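Local coordinates for TerD domain-containing protein (Streptomyces coelicolor A3, PDB 2QZ7), which is of unknown function but belongs to the TerD family of tellurite-resistance-related proteins and probably binds metal ions, at the sodium ion site. Residues are numbered along the deposited sequence; one frame, centred on the assembly and turned at random.

The sodium ion site. Residues 32, 43-46, 66, 80-81, 83-84, 91, 114. With NA (sodium ion), chain B.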
# COMPACT_ATOMS: atom_id res chain seq x y z
N TRP A 32 -11.41 -7.30 1.36
CA TRP A 32 -12.60 -6.46 1.23
C TRP A 32 -13.76 -7.26 0.63
O TRP A 32 -13.55 -8.25 -0.09
CB TRP A 32 -12.32 -5.19 0.41
CG TRP A 32 -12.18 -5.36 -1.10
CD1 TRP A 32 -13.17 -5.20 -2.07
CD2 TRP A 32 -10.97 -5.64 -1.82
NE1 TRP A 32 -12.63 -5.36 -3.33
CE2 TRP A 32 -11.29 -5.64 -3.20
CE3 TRP A 32 -9.63 -5.87 -1.42
CZ2 TRP A 32 -10.32 -5.88 -4.20
CZ3 TRP A 32 -8.67 -6.09 -2.39
CH2 TRP A 32 -9.02 -6.11 -3.78
N HIS A 43 -12.98 -2.36 -6.75
CA HIS A 43 -11.62 -2.63 -7.18
C HIS A 43 -10.67 -1.82 -6.30
O HIS A 43 -10.63 -0.58 -6.36
CB HIS A 43 -11.41 -2.29 -8.66
CG HIS A 43 -10.04 -2.62 -9.16
ND1 HIS A 43 -9.69 -2.53 -10.49
CD2 HIS A 43 -8.91 -2.99 -8.51
CE1 HIS A 43 -8.42 -2.87 -10.64
NE2 HIS A 43 -7.92 -3.14 -9.44
N LEU A 44 -9.97 -2.56 -5.43
CA LEU A 44 -8.94 -2.01 -4.53
C LEU A 44 -7.61 -2.60 -4.91
O LEU A 44 -7.54 -3.75 -5.36
CB LEU A 44 -9.17 -2.34 -3.05
CG LEU A 44 -10.19 -1.47 -2.28
CD1 LEU A 44 -11.66 -1.62 -2.83
CD2 LEU A 44 -10.12 -1.77 -0.80
N ASP A 45 -6.58 -1.77 -4.79
CA ASP A 45 -5.19 -2.16 -5.09
C ASP A 45 -4.29 -1.81 -3.96
O ASP A 45 -4.29 -0.66 -3.46
CB ASP A 45 -4.65 -1.41 -6.31
CG ASP A 45 -5.24 -1.93 -7.63
OD1 ASP A 45 -5.62 -3.12 -7.74
OD2 ASP A 45 -5.32 -1.12 -8.60
N ILE A 46 -3.45 -2.78 -3.59
CA ILE A 46 -2.24 -2.44 -2.82
C ILE A 46 -1.28 -1.77 -3.80
O ILE A 46 -1.03 -2.29 -4.91
CB ILE A 46 -1.53 -3.68 -2.22
CG1 ILE A 46 -2.48 -4.49 -1.28
CG2 ILE A 46 -0.25 -3.22 -1.42
CD1 ILE A 46 -1.84 -5.89 -0.84
N PHE A 66 -0.65 -4.32 -9.08
CA PHE A 66 -0.99 -5.56 -9.80
C PHE A 66 -0.52 -5.56 -11.25
O PHE A 66 -0.07 -6.58 -11.72
CB PHE A 66 -2.49 -5.93 -9.68
CG PHE A 66 -3.38 -5.13 -10.58
CD1 PHE A 66 -3.97 -5.75 -11.69
CD2 PHE A 66 -3.65 -3.78 -10.33
CE1 PHE A 66 -4.82 -5.02 -12.55
CE2 PHE A 66 -4.50 -3.06 -11.19
CZ PHE A 66 -5.07 -3.67 -12.30
N HIS A 80 -3.93 -11.03 -6.36
CA HIS A 80 -4.50 -9.70 -6.49
C HIS A 80 -5.92 -9.81 -6.98
O HIS A 80 -6.29 -10.78 -7.58
CB HIS A 80 -3.63 -8.79 -7.42
CG HIS A 80 -3.23 -9.46 -8.69
ND1 HIS A 80 -4.11 -9.65 -9.75
CD2 HIS A 80 -2.07 -10.08 -9.04
CE1 HIS A 80 -3.49 -10.34 -10.70
NE2 HIS A 80 -2.26 -10.60 -10.30
N SER A 81 -6.74 -8.79 -6.74
CA SER A 81 -8.14 -8.92 -7.13
C SER A 81 -8.71 -7.63 -7.62
O SER A 81 -8.44 -6.56 -7.05
CB SER A 81 -8.98 -9.40 -5.93
OG SER A 81 -10.36 -9.35 -6.26
N THR A 83 -12.02 -7.28 -7.74
CA THR A 83 -13.44 -7.40 -7.30
C THR A 83 -13.63 -7.60 -5.77
O THR A 83 -14.69 -7.26 -5.23
CB THR A 83 -14.20 -8.57 -8.03
OG1 THR A 83 -13.65 -9.83 -7.63
CG2 THR A 83 -14.14 -8.43 -9.57
N GLY A 84 -12.62 -8.16 -5.09
CA GLY A 84 -12.81 -8.67 -3.73
C GLY A 84 -13.79 -9.85 -3.64
O GLY A 84 -14.40 -10.07 -2.58
N GLU A 91 -5.54 -10.14 -1.82
CA GLU A 91 -4.47 -9.48 -2.52
C GLU A 91 -3.29 -9.38 -1.58
O GLU A 91 -3.46 -9.18 -0.40
CB GLU A 91 -4.92 -8.08 -2.99
CG GLU A 91 -3.83 -7.26 -3.75
CD GLU A 91 -4.43 -6.32 -4.78
OE1 GLU A 91 -5.48 -6.68 -5.39
OE2 GLU A 91 -3.84 -5.25 -5.02
N HIS A 114 -10.44 2.20 -6.74
CA HIS A 114 -10.80 2.73 -8.08
C HIS A 114 -12.03 3.62 -8.07
O HIS A 114 -13.02 3.36 -7.35
CB HIS A 114 -10.83 1.64 -9.14
CG HIS A 114 -9.46 1.08 -9.42
ND1 HIS A 114 -8.82 1.24 -10.62
CD2 HIS A 114 -8.61 0.41 -8.62
CE1 HIS A 114 -7.63 0.66 -10.56
NE2 HIS A 114 -7.48 0.16 -9.35
NA NA B . -6.50 -5.21 -6.91
O HOH W 1 -6.18 -5.89 -8.96
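In this TerD-domain protein the ion modelled as sodium sits where the start of strand 44-52, the start of strand 91-95 and the loop carrying Ser81 converge. TerD domains are known to bind calcium; the all-oxygen shell would also suit that ion, and the assignment as sodium may reflect the crystal solution. Coordination is near square pyramidal, with the main-chain carbonyls of Leu44 and Ser81 joined by one carboxylate oxygen each from Asp45 and Glu91 and by a water.

The protein side is tightly built. Glu91, with CG anti to the backbone N (chi1 179°) and the chain extended beyond it, delivers OE1 to NA, whereas Glu91 OE2 lies 3.3 Å from NA, at most a loose outer contact. Two backbone amides fix the rotation of this carboxylate, both from above its plane: Ser81 N donates to Glu91 OE1 at 2.8 Å, and Ile46 N to Glu91 OE2 at 2.9 Å. Trp32 turns its edge toward the site, CH2 4.1 Å from NA, while Leu44 CB packs over one face of the indole and Gly84 CA over the other. In the second shell, Ser81 OG accepts from Thr83 N (3.0 Å) and Gly84 N, tying down the loop whose carbonyl binds the ion.

Asp45 OD1 binds NA at 2.4 Å. The same oxygen accepts a bent hydrogen bond from His43 NE2 (136° at H). Asp45 OD2 takes a nearly straight one from His114 NE2 (2.6 Å, 176° at H); the oxygen lies in the imidazole plane, while the nitrogen comes from well above the carboxylate plane. The two imidazoles lie nearly parallel, His114 NE2 above the centre of the His43 ring. Both donors and the ion could favour ionised Asp45.

The looser side is marked by water 1, bound to NA and placed over the rim of one Phe66 face; its link to His43 NE2 is weak. Further waters may be unseen, so five ligands are a minimum.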